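PDB 4OW5: fusolin from Unidentified entomopoxvirus, which enhances the virulence of insect poxviruses, crystallises in vivo into viral spindles, and probably binds and oxidatively cleaves chitin as a lytic polysaccharide monooxygenase. Local coordinates for residues Y69-G74 and G224-A229; P75-Q80 and Q216-V221; N90-A95 and D163-Q168; S147-Y152 and L211-Q216. All coordinates share one frame; numbering follows the deposited sequence.

Contact 1. Residues Y69-G74 and G224-A229; sequences YAALAG and GFYNCA
A70 and A71 pair with F225 and G224 as short antiparallel strands whose axes approach to 4.8 Å, with N-to-C directions 143° apart. A71 and G224 form the hydrogen-bonded pair, each N-H given to the other's carbonyl, and Y226 N donates to Y69 O at 2.8 Å. A70 and F225 are the non-hydrogen-bonded pair. On their face of the sheet the A70 CB methyl reaches F225 CE2 at 3.7 Å; a side chain this small fits beside the phenyl ring where the two CA atoms are only 4.3 Å apart. On the other face, A71 CB meets Y226 CE2 more loosely, at 4.1 Å. Glycine suits position 224, because the Y226 hydroxyl lies close to where a beta carbon would stand. A water joins that hydroxyl to A71 O, while R214 NE bonds it weakly. N227 has CG anti to its carbonyl carbon (chi1 -71°), and its ND2 donates almost straight to Y226 O at 2.9 Å, from above the carbonyl plane. The same ND2 packs against Y69 CB and reaches Y69 N through a water. The pairing adds strand 70-72 to the edge of the beta sandwich. F225 lies beside H1 and H144, which bind copper or zinc in a structure of this protein, consistent with the histidine brace of lytic polysaccharide monooxygenases; no metal is bound to this chain here.

Contact 2. Residues P75-Q80 and Q216-V221; sequences PNYLDQ and QRNDPV
Y77 meets R217 through an unusual carbonyl-over-ring contact: R217 O stands 3.8 Å above the ring plane, over its centre, and no hydrogen bond crosses between the two segments. The oxygen is nevertheless well provided for, since Q216 NE2 donates to it at 2.9 Å and D219 N gives it a weak bond that closes an inverse gamma turn centred on N218. Y77 CG lies between its own backbone N and carbonyl carbon (chi1 55°), which lays the ring across the opposing chain. The Q216 amide is almost parallel to the ring, its plane turned by only 5°, and NE2 comes within 3.4 Å of Y77 CB. At the other end the N218 amide stands perpendicular to the ring, with ND2 3.6 Å from Y77 CE2. D219 O approaches Y77 CE1 at 3.3 Å. A large flat side chain suits this place because it can touch four successive residues at once. Beside it, P75 abuts P220: P220 O lies 3.5 Å from P75 CD, and the proline nitrogen has no hydrogen to offer it. D219 turns its carboxylate elsewhere, OD1 taking the N-H of G222. After P75, N76 to D79 make a type I turn, and D79 is the N-cap of helix 80-87. The loop joining strand 70-72 to that helix thus leans on the end of strand 209-217, with F148 of strand 147-154 touching Y77, L78 and N218, and R217 touching H144, a metal ligand in a structure of this protein.

Contact 3. Residues N90-A95 and D163-Q168; sequences NYLCAA and DQVTWQ. With EDO (1,2-ethanediol), chain H.
L92 and W167 join two loops of the lytic polysaccharide monooxygenase domain by a CH-pi contact, next to the disulfide that C93 makes with C228. The L92 CD2 methyl sits 3.9 Å from the centroid of the five-membered ring of W167, only 5° off the ring normal, and so lies squarely over the face. NE1 of the indole donates to V88 O, which helps set its rotation. The same methyl touches V165 CG1 at 4.0 Å, while L92 CD1 lies 3.8 Å from V165 O. V165 has CG1 anti to its backbone N (chi1 167°), which sends one branch to the leucine and leaves CG2 facing C93 SG at 4.3 Å. Branched aliphatic residues suit the place: the two methyls of V165 meet different neighbours, and those of L92 both pack on V165 and the indole. The polar backbone here is bridged: a water accepts from L92 N at 3.0 Å and donates to V165 O at 2.7 Å. An ethanediol, probably from the crystallisation liquor, takes the V165 N-H on its O1, 2.7 Å away, and rests its C1 near the C93 sulfur. D112 and R10 also bond this molecule. Q164 NE2 serves both D112 O and D243 of the second subunit, carrying the loop to the dimer contact. The loop after helix 80-87 is thereby joined to the one that leads into strand 170-176, whose L170 touches both L92 and V165, while Y152 and Y212 of the neighbouring strands meet W167 edge-to-face.

Contact 4. Residues S147-Y152 and L211-Q216; sequences SFFEIY and LYVRWQ
F149 and W215 make the tight part of this antiparallel strand pair: the phenyl ring and the five-membered ring form an offset stack with centroids 4.3 Å apart and planes at 11°. F149 CZ comes to 3.3 Å from W215 CD1. NE1 of W215 donates in the ring plane to S147 OG at 3.0 Å; that hydroxyl also bonds E145 OE2. On the same face I151 CG2 and V213 CG2 are more loosely apposed, at 4.2 Å. Six backbone hydrogen bonds, from F148 with Q216 to Y152 with Y212, zip the strands together. On the other face a buried salt bridge joins E150 OE1 to R214 NH1 at 2.9 Å, in the guanidinium plane but above the carboxylate plane. R214 is extended, with CG anti to the backbone N (chi1 -179°), long enough to run alongside E150 and let NH2 reach Q216 OE1 and Y77 O. The buried charges of E150 and R214 probably compensate one another. F148 is the partly exposed member: its ring takes Q216 CB over one face, 3.8 Å from the centroid, and its CE2 lies over the guanidinium. Strand 147-154 lies between 209-217 and 170-176. F138 of strand 131-140 and Y196 of strand 194-203 meet both F149 and W215 from the facing sheet of the sandwich, while F225 of strand 223-234 meets the indole.

In the fold
From the N terminus, the chain passes helices 10-17, 32-47 and 52-64 before Y69-G74, which pairs with G224-A229 across about 150 residues in contact 1. Contact 2 closes a slightly shorter loop within that one, and contact 4 lies within both, joining strands 147-154 and 209-217. Contact 3 also falls inside contacts 1 and 2, but its segments alternate with those of contact 4, so these two cross. Strand 209-217 is the common element: contacts 2 and 4 share Q216, and strand 223-234 of contact 1 runs beside it. The C93-C228 disulfide ties contact 3 to contact 1, linking the loop after helix 80-87 to strand 223-234.

Contact 1. Residues Y69-G74 and G224-A229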
# COMPACT_ATOMS: atom_id res chain seq x y z
N TYR A 69 -4.14 -21.23 -20.58
CA TYR A 69 -4.43 -21.39 -19.17
C TYR A 69 -5.88 -21.74 -19.13
O TYR A 69 -6.75 -20.87 -18.95
CB TYR A 69 -4.06 -20.14 -18.35
CG TYR A 69 -2.63 -20.15 -17.89
CD1 TYR A 69 -1.58 -20.25 -18.80
CD2 TYR A 69 -2.31 -20.03 -16.54
CE1 TYR A 69 -0.27 -20.33 -18.37
CE2 TYR A 69 -1.00 -20.02 -16.11
CZ TYR A 69 0.03 -20.22 -17.02
OH TYR A 69 1.33 -20.24 -16.59
N ALA A 70 -6.14 -23.01 -19.47
CA ALA A 70 -7.48 -23.51 -19.73
C ALA A 70 -7.83 -24.77 -18.99
O ALA A 70 -6.96 -25.54 -18.57
CB ALA A 70 -7.60 -23.79 -21.23
N ALA A 71 -9.15 -24.99 -18.90
CA ALA A 71 -9.78 -26.16 -18.29
C ALA A 71 -11.04 -26.50 -19.08
O ALA A 71 -11.73 -25.61 -19.58
CB ALA A 71 -10.12 -25.88 -16.84
N LEU A 72 -11.31 -27.79 -19.20
CA LEU A 72 -12.47 -28.27 -19.97
C LEU A 72 -13.61 -28.54 -19.03
O LEU A 72 -13.49 -29.40 -18.16
CB LEU A 72 -12.10 -29.55 -20.76
CG LEU A 72 -10.86 -29.44 -21.64
CD1 LEU A 72 -10.56 -30.77 -22.31
CD2 LEU A 72 -11.00 -28.31 -22.67
N ALA A 73 -14.71 -27.83 -19.20
CA ALA A 73 -15.88 -28.00 -18.37
C ALA A 73 -16.85 -29.02 -18.93
O ALA A 73 -17.72 -29.47 -18.20
CB ALA A 73 -16.59 -26.67 -18.20
N GLY A 74 -16.72 -29.37 -20.21
CA GLY A 74 -17.68 -30.26 -20.85
C GLY A 74 -18.96 -29.52 -21.18
O GLY A 74 -18.99 -28.28 -21.11
N GLY A 224 -12.64 -23.44 -21.34
CA GLY A 224 -12.60 -22.11 -20.75
C GLY A 224 -11.18 -21.72 -20.41
O GLY A 224 -10.38 -22.57 -20.01
N PHE A 225 -10.87 -20.44 -20.57
CA PHE A 225 -9.58 -19.84 -20.26
C PHE A 225 -9.75 -18.99 -18.98
O PHE A 225 -10.71 -18.22 -18.85
CB PHE A 225 -9.05 -19.02 -21.42
CG PHE A 225 -8.92 -19.85 -22.67
CD1 PHE A 225 -10.02 -20.09 -23.47
CD2 PHE A 225 -7.71 -20.45 -23.00
CE1 PHE A 225 -9.92 -20.94 -24.58
CE2 PHE A 225 -7.64 -21.35 -24.05
CZ PHE A 225 -8.74 -21.61 -24.82
N TYR A 226 -8.85 -19.19 -18.04
CA TYR A 226 -8.87 -18.53 -16.74
C TYR A 226 -7.54 -17.83 -16.50
O TYR A 226 -6.49 -18.47 -16.52
CB TYR A 226 -9.14 -19.56 -15.65
CG TYR A 226 -10.43 -20.34 -15.82
CD1 TYR A 226 -11.56 -20.04 -15.07
CD2 TYR A 226 -10.51 -21.40 -16.72
CE1 TYR A 226 -12.74 -20.78 -15.21
CE2 TYR A 226 -11.68 -22.14 -16.87
CZ TYR A 226 -12.80 -21.81 -16.13
OH TYR A 226 -13.98 -22.46 -16.38
N ASN A 227 -7.57 -16.52 -16.24
CA ASN A 227 -6.35 -15.75 -15.98
C ASN A 227 -6.50 -14.81 -14.79
O ASN A 227 -7.50 -14.10 -14.69
CB ASN A 227 -6.00 -14.85 -17.17
CG ASN A 227 -5.49 -15.45 -18.45
OD1 ASN A 227 -5.07 -14.70 -19.30
ND2 ASN A 227 -5.37 -16.75 -18.61
N CYS A 228 -5.44 -14.73 -13.97
CA CYS A 228 -5.27 -13.78 -12.89
C CYS A 228 -4.54 -12.58 -13.40
O CYS A 228 -3.57 -12.73 -14.13
CB CYS A 228 -4.51 -14.41 -11.72
SG CYS A 228 -5.42 -15.71 -10.88
N ALA A 229 -4.96 -11.38 -13.00
CA ALA A 229 -4.27 -10.13 -13.30
C ALA A 229 -4.08 -9.37 -11.98
O ALA A 229 -5.05 -9.17 -11.25
CB ALA A 229 -5.05 -9.31 -14.28
O HOH W 1 -4.35 -18.18 -21.12
O HOH W 2 -14.14 -24.19 -18.37

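Contact 2. Residues P75-Q80 and Q216-V221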
# COMPACT_ATOMS: atom_id res chain seq x y z
N PRO A 75 -20.06 -30.23 -21.49
CA PRO A 75 -21.29 -29.53 -21.89
C PRO A 75 -21.98 -28.71 -20.80
O PRO A 75 -22.72 -27.80 -21.14
CB PRO A 75 -22.20 -30.65 -22.40
CG PRO A 75 -21.63 -31.90 -21.93
CD PRO A 75 -20.18 -31.69 -21.64
N ASN A 76 -21.73 -28.98 -19.50
CA ASN A 76 -22.40 -28.23 -18.44
C ASN A 76 -21.55 -27.06 -17.93
O ASN A 76 -21.45 -26.86 -16.72
CB ASN A 76 -22.78 -29.19 -17.28
CG ASN A 76 -23.56 -30.39 -17.76
OD1 ASN A 76 -23.10 -31.53 -17.68
ND2 ASN A 76 -24.74 -30.15 -18.31
N TYR A 77 -20.99 -26.26 -18.86
CA TYR A 77 -20.18 -25.07 -18.54
C TYR A 77 -21.00 -23.92 -17.89
O TYR A 77 -20.39 -22.99 -17.36
CB TYR A 77 -19.43 -24.53 -19.78
CG TYR A 77 -20.31 -24.22 -20.97
CD1 TYR A 77 -20.51 -25.16 -21.98
CD2 TYR A 77 -21.00 -23.02 -21.06
CE1 TYR A 77 -21.38 -24.91 -23.03
CE2 TYR A 77 -21.91 -22.78 -22.09
CZ TYR A 77 -22.13 -23.75 -23.04
OH TYR A 77 -23.00 -23.55 -24.08
N LEU A 78 -22.34 -23.94 -17.95
CA LEU A 78 -23.13 -22.90 -17.29
C LEU A 78 -23.43 -23.24 -15.82
O LEU A 78 -23.93 -22.40 -15.09
CB LEU A 78 -24.44 -22.64 -18.02
CG LEU A 78 -24.39 -22.01 -19.41
CD1 LEU A 78 -25.81 -21.89 -20.01
CD2 LEU A 78 -23.74 -20.62 -19.40
N ASP A 79 -23.14 -24.47 -15.38
CA ASP A 79 -23.37 -24.87 -13.99
C ASP A 79 -22.20 -24.33 -13.14
O ASP A 79 -21.09 -24.88 -13.19
CB ASP A 79 -23.49 -26.39 -13.93
CG ASP A 79 -23.73 -26.98 -12.57
OD1 ASP A 79 -23.74 -26.21 -11.58
OD2 ASP A 79 -23.78 -28.22 -12.47
N GLN A 80 -22.46 -23.27 -12.35
CA GLN A 80 -21.44 -22.64 -11.51
C GLN A 80 -20.87 -23.61 -10.47
O GLN A 80 -19.66 -23.57 -10.23
CB GLN A 80 -21.99 -21.38 -10.82
CG GLN A 80 -22.23 -20.24 -11.81
CD GLN A 80 -22.93 -19.06 -11.18
OE1 GLN A 80 -24.03 -18.68 -11.59
NE2 GLN A 80 -22.29 -18.43 -10.20
N GLN A 216 -15.13 -18.23 -21.56
CA GLN A 216 -15.76 -19.52 -21.71
C GLN A 216 -16.38 -19.69 -23.08
O GLN A 216 -17.20 -18.89 -23.49
CB GLN A 216 -16.84 -19.68 -20.63
CG GLN A 216 -17.62 -21.02 -20.67
CD GLN A 216 -16.74 -22.23 -20.51
OE1 GLN A 216 -16.03 -22.38 -19.49
NE2 GLN A 216 -16.79 -23.15 -21.46
N ARG A 217 -16.00 -20.76 -23.78
CA ARG A 217 -16.60 -21.11 -25.06
C ARG A 217 -17.98 -21.72 -24.81
O ARG A 217 -18.16 -22.58 -23.95
CB ARG A 217 -15.73 -22.11 -25.82
CG ARG A 217 -14.37 -21.55 -26.18
CD ARG A 217 -13.59 -22.51 -27.06
NE ARG A 217 -14.22 -22.66 -28.37
CZ ARG A 217 -13.79 -23.47 -29.33
NH1 ARG A 217 -12.70 -24.21 -29.15
NH2 ARG A 217 -14.42 -23.53 -30.50
N ASN A 218 -18.97 -21.27 -25.58
CA ASN A 218 -20.32 -21.81 -25.51
C ASN A 218 -20.43 -23.01 -26.42
O ASN A 218 -20.99 -22.85 -27.51
CB ASN A 218 -21.34 -20.77 -25.98
CG ASN A 218 -21.66 -19.74 -25.00
OD1 ASN A 218 -21.09 -18.65 -25.05
ND2 ASN A 218 -22.64 -20.00 -24.18
N ASP A 219 -19.83 -24.14 -26.09
CA ASP A 219 -19.92 -25.29 -26.97
C ASP A 219 -19.76 -26.57 -26.18
O ASP A 219 -19.33 -26.51 -25.03
CB ASP A 219 -18.90 -25.19 -28.13
CG ASP A 219 -17.48 -25.61 -27.79
OD1 ASP A 219 -17.05 -25.37 -26.64
OD2 ASP A 219 -16.80 -26.17 -28.68
N PRO A 220 -20.11 -27.73 -26.77
CA PRO A 220 -20.09 -28.99 -26.00
C PRO A 220 -18.74 -29.39 -25.40
O PRO A 220 -18.76 -30.10 -24.40
CB PRO A 220 -20.56 -30.03 -27.04
CG PRO A 220 -21.45 -29.26 -27.91
CD PRO A 220 -20.73 -27.96 -28.10
N VAL A 221 -17.58 -28.94 -25.96
CA VAL A 221 -16.26 -29.23 -25.36
C VAL A 221 -16.14 -28.40 -24.07
O VAL A 221 -15.57 -28.86 -23.08
CB VAL A 221 -15.07 -28.99 -26.32
CG1 VAL A 221 -13.75 -29.21 -25.59
CG2 VAL A 221 -15.15 -29.89 -27.55

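Contact 3. Residues N90-A95 and D163-Q168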
# COMPACT_ATOMS: atom_id res chain seq x y z
N ASN A 90 -9.35 -25.49 -7.45
CA ASN A 90 -8.25 -24.82 -6.77
C ASN A 90 -7.15 -24.56 -7.81
O ASN A 90 -7.38 -24.86 -8.99
CB ASN A 90 -7.79 -25.67 -5.58
CG ASN A 90 -7.71 -27.13 -5.90
OD1 ASN A 90 -7.01 -27.53 -6.82
ND2 ASN A 90 -8.46 -27.95 -5.19
N TYR A 91 -6.05 -23.90 -7.43
CA TYR A 91 -4.99 -23.49 -8.37
C TYR A 91 -5.63 -22.64 -9.48
O TYR A 91 -5.49 -22.92 -10.68
CB TYR A 91 -4.25 -24.71 -8.93
CG TYR A 91 -3.39 -25.40 -7.90
CD1 TYR A 91 -2.28 -24.78 -7.36
CD2 TYR A 91 -3.74 -26.65 -7.39
CE1 TYR A 91 -1.46 -25.43 -6.45
CE2 TYR A 91 -2.98 -27.27 -6.40
CZ TYR A 91 -1.81 -26.67 -5.96
OH TYR A 91 -0.96 -27.28 -5.07
N LEU A 92 -6.37 -21.62 -9.05
CA LEU A 92 -7.13 -20.77 -9.95
C LEU A 92 -6.26 -20.02 -10.96
O LEU A 92 -6.69 -19.87 -12.10
CB LEU A 92 -8.00 -19.77 -9.17
CG LEU A 92 -9.42 -20.25 -8.82
CD1 LEU A 92 -9.36 -21.41 -7.82
CD2 LEU A 92 -10.25 -19.10 -8.26
N CYS A 93 -5.06 -19.53 -10.58
CA CYS A 93 -4.25 -18.78 -11.53
C CYS A 93 -3.54 -19.72 -12.52
O CYS A 93 -3.00 -19.22 -13.51
CB CYS A 93 -3.24 -17.88 -10.81
SG CYS A 93 -4.01 -16.64 -9.73
N ALA A 94 -3.51 -21.04 -12.24
CA ALA A 94 -2.98 -22.07 -13.14
C ALA A 94 -4.09 -22.70 -13.98
O ALA A 94 -3.81 -23.62 -14.75
CB ALA A 94 -2.32 -23.15 -12.32
N ALA A 95 -5.37 -22.27 -13.81
CA ALA A 95 -6.55 -22.89 -14.40
C ALA A 95 -6.59 -24.41 -14.06
O ALA A 95 -6.97 -25.24 -14.88
CB ALA A 95 -6.59 -22.66 -15.89
N ASP A 163 -1.85 -15.20 0.39
CA ASP A 163 -2.99 -16.04 0.06
C ASP A 163 -2.99 -16.60 -1.34
O ASP A 163 -2.65 -15.89 -2.28
CB ASP A 163 -4.28 -15.22 0.12
CG ASP A 163 -4.57 -14.51 1.42
OD1 ASP A 163 -4.13 -15.02 2.49
OD2 ASP A 163 -5.42 -13.59 1.40
N GLN A 164 -3.58 -17.78 -1.48
CA GLN A 164 -3.93 -18.34 -2.78
C GLN A 164 -5.26 -17.71 -3.10
O GLN A 164 -6.02 -17.44 -2.18
CB GLN A 164 -4.05 -19.86 -2.79
CG GLN A 164 -2.80 -20.62 -3.21
CD GLN A 164 -1.77 -20.54 -2.15
OE1 GLN A 164 -1.99 -21.01 -1.02
NE2 GLN A 164 -0.63 -19.95 -2.47
N VAL A 165 -5.56 -17.49 -4.38
CA VAL A 165 -6.85 -16.95 -4.82
C VAL A 165 -7.84 -18.13 -4.81
O VAL A 165 -7.52 -19.18 -5.37
CB VAL A 165 -6.74 -16.33 -6.26
CG1 VAL A 165 -8.11 -16.05 -6.84
CG2 VAL A 165 -5.90 -15.05 -6.25
N THR A 166 -9.03 -17.93 -4.25
CA THR A 166 -10.08 -18.96 -4.19
C THR A 166 -11.42 -18.36 -4.63
O THR A 166 -11.60 -17.15 -4.52
CB THR A 166 -10.20 -19.53 -2.76
OG1 THR A 166 -10.67 -18.52 -1.89
CG2 THR A 166 -8.88 -20.13 -2.24
N TRP A 167 -12.38 -19.22 -5.03
CA TRP A 167 -13.70 -18.75 -5.44
C TRP A 167 -14.41 -18.02 -4.28
O TRP A 167 -15.08 -17.01 -4.53
CB TRP A 167 -14.56 -19.88 -6.03
CG TRP A 167 -14.10 -20.38 -7.35
CD1 TRP A 167 -13.46 -21.56 -7.60
CD2 TRP A 167 -14.25 -19.73 -8.61
NE1 TRP A 167 -13.21 -21.68 -8.95
CE2 TRP A 167 -13.66 -20.55 -9.59
CE3 TRP A 167 -14.70 -18.47 -8.99
CZ2 TRP A 167 -13.64 -20.22 -10.94
CZ3 TRP A 167 -14.68 -18.13 -10.34
CH2 TRP A 167 -14.20 -19.03 -11.30
N GLN A 168 -14.15 -18.41 -3.01
CA GLN A 168 -14.77 -17.74 -1.85
C GLN A 168 -14.21 -16.33 -1.64
O GLN A 168 -14.84 -15.56 -0.92
CB GLN A 168 -14.63 -18.59 -0.57
CG GLN A 168 -15.43 -19.89 -0.66
CD GLN A 168 -14.52 -21.06 -1.00
OE1 GLN A 168 -13.54 -20.95 -1.74
NE2 GLN A 168 -14.82 -22.23 -0.45
C1 EDO H . -2.90 -17.21 -6.56
O1 EDO H . -3.48 -18.32 -5.96
C2 EDO H . -1.72 -16.65 -5.75
O2 EDO H . -1.70 -15.28 -6.06
O HOH W 3 -5.54 -20.72 -6.29

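Contact 4. Residues S147-Y152 and L211-Q216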
# COMPACT_ATOMS: atom_id res chain seq x y z
N SER A 147 -19.01 -17.33 -27.38
CA SER A 147 -18.33 -17.33 -26.10
C SER A 147 -18.85 -16.23 -25.22
O SER A 147 -19.66 -15.39 -25.66
CB SER A 147 -16.83 -17.16 -26.31
OG SER A 147 -16.55 -15.87 -26.84
N PHE A 148 -18.45 -16.26 -23.96
CA PHE A 148 -18.81 -15.23 -23.00
C PHE A 148 -17.68 -15.06 -21.99
O PHE A 148 -16.80 -15.93 -21.86
CB PHE A 148 -20.14 -15.55 -22.29
CG PHE A 148 -20.13 -16.71 -21.32
CD1 PHE A 148 -20.43 -17.99 -21.74
CD2 PHE A 148 -19.87 -16.51 -19.96
CE1 PHE A 148 -20.47 -19.05 -20.83
CE2 PHE A 148 -19.85 -17.58 -19.08
CZ PHE A 148 -20.23 -18.83 -19.51
N PHE A 149 -17.73 -13.97 -21.26
CA PHE A 149 -16.73 -13.67 -20.23
C PHE A 149 -17.35 -13.50 -18.89
O PHE A 149 -18.52 -13.11 -18.78
CB PHE A 149 -15.99 -12.37 -20.55
CG PHE A 149 -14.97 -12.47 -21.65
CD1 PHE A 149 -15.36 -12.44 -22.98
CD2 PHE A 149 -13.62 -12.54 -21.37
CE1 PHE A 149 -14.43 -12.53 -24.00
CE2 PHE A 149 -12.68 -12.62 -22.38
CZ PHE A 149 -13.09 -12.66 -23.69
N GLU A 150 -16.56 -13.77 -17.87
CA GLU A 150 -16.88 -13.44 -16.49
C GLU A 150 -15.67 -12.79 -15.92
O GLU A 150 -14.56 -13.25 -16.20
CB GLU A 150 -17.30 -14.64 -15.66
CG GLU A 150 -18.55 -15.30 -16.17
CD GLU A 150 -19.01 -16.46 -15.33
OE1 GLU A 150 -18.14 -17.22 -14.85
OE2 GLU A 150 -20.24 -16.65 -15.20
N ILE A 151 -15.84 -11.69 -15.19
CA ILE A 151 -14.73 -10.99 -14.56
C ILE A 151 -15.06 -10.89 -13.09
O ILE A 151 -16.20 -10.56 -12.73
CB ILE A 151 -14.45 -9.61 -15.20
CG1 ILE A 151 -14.28 -9.72 -16.73
CG2 ILE A 151 -13.23 -8.92 -14.53
CD1 ILE A 151 -14.07 -8.35 -17.44
N TYR A 152 -14.07 -11.21 -12.26
CA TYR A 152 -14.14 -11.18 -10.82
C TYR A 152 -13.07 -10.31 -10.23
O TYR A 152 -12.01 -10.16 -10.81
CB TYR A 152 -13.98 -12.58 -10.23
CG TYR A 152 -15.01 -13.57 -10.72
CD1 TYR A 152 -16.12 -13.89 -9.94
CD2 TYR A 152 -14.84 -14.25 -11.92
CE1 TYR A 152 -17.06 -14.81 -10.36
CE2 TYR A 152 -15.77 -15.19 -12.35
CZ TYR A 152 -16.90 -15.44 -11.58
OH TYR A 152 -17.84 -16.36 -11.96
N LEU A 211 -7.71 -9.40 -10.29
CA LEU A 211 -8.85 -9.49 -11.20
C LEU A 211 -8.76 -10.87 -11.83
O LEU A 211 -7.65 -11.28 -12.18
CB LEU A 211 -8.85 -8.37 -12.26
CG LEU A 211 -9.06 -6.97 -11.67
CD1 LEU A 211 -8.85 -5.89 -12.68
CD2 LEU A 211 -10.43 -6.82 -11.07
N TYR A 212 -9.84 -11.63 -11.80
CA TYR A 212 -9.90 -12.97 -12.36
C TYR A 212 -10.83 -12.96 -13.58
O TYR A 212 -11.96 -12.50 -13.47
CB TYR A 212 -10.38 -13.96 -11.33
CG TYR A 212 -10.10 -15.41 -11.63
CD1 TYR A 212 -8.81 -15.85 -11.94
CD2 TYR A 212 -11.12 -16.36 -11.61
CE1 TYR A 212 -8.54 -17.19 -12.19
CE2 TYR A 212 -10.85 -17.71 -11.79
CZ TYR A 212 -9.57 -18.12 -12.11
OH TYR A 212 -9.33 -19.45 -12.23
N VAL A 213 -10.33 -13.38 -14.72
CA VAL A 213 -11.08 -13.36 -15.99
C VAL A 213 -11.23 -14.78 -16.50
O VAL A 213 -10.23 -15.51 -16.67
CB VAL A 213 -10.40 -12.49 -17.06
CG1 VAL A 213 -11.16 -12.52 -18.39
CG2 VAL A 213 -10.27 -11.05 -16.58
N ARG A 214 -12.47 -15.13 -16.81
CA ARG A 214 -12.88 -16.38 -17.39
C ARG A 214 -13.42 -16.12 -18.79
O ARG A 214 -14.34 -15.33 -18.93
CB ARG A 214 -13.97 -17.02 -16.54
CG ARG A 214 -14.43 -18.36 -17.09
CD ARG A 214 -15.60 -18.86 -16.31
NE ARG A 214 -16.10 -20.12 -16.83
CZ ARG A 214 -17.36 -20.56 -16.70
NH1 ARG A 214 -18.27 -19.83 -16.06
NH2 ARG A 214 -17.71 -21.74 -17.20
N TRP A 215 -12.85 -16.76 -19.80
CA TRP A 215 -13.32 -16.68 -21.19
C TRP A 215 -13.82 -18.07 -21.53
O TRP A 215 -13.03 -19.01 -21.61
CB TRP A 215 -12.22 -16.21 -22.16
CG TRP A 215 -12.67 -16.21 -23.59
CD1 TRP A 215 -13.91 -15.88 -24.08
CD2 TRP A 215 -11.86 -16.48 -24.74
NE1 TRP A 215 -13.92 -15.97 -25.44
CE2 TRP A 215 -12.68 -16.34 -25.88
CE3 TRP A 215 -10.52 -16.84 -24.92
CZ2 TRP A 215 -12.21 -16.57 -27.18
CZ3 TRP A 215 -10.06 -17.07 -26.21
CH2 TRP A 215 -10.90 -16.95 -27.32
N GLN A 216 -15.13 -18.23 -21.56
CA GLN A 216 -15.76 -19.52 -21.71
C GLN A 216 -16.38 -19.69 -23.08
O GLN A 216 -17.20 -18.89 -23.49
CB GLN A 216 -16.84 -19.68 -20.63
CG GLN A 216 -17.62 -21.02 -20.67
CD GLN A 216 -16.74 -22.23 -20.51
OE1 GLN A 216 -16.03 -22.38 -19.49
NE2 GLN A 216 -16.79 -23.15 -21.46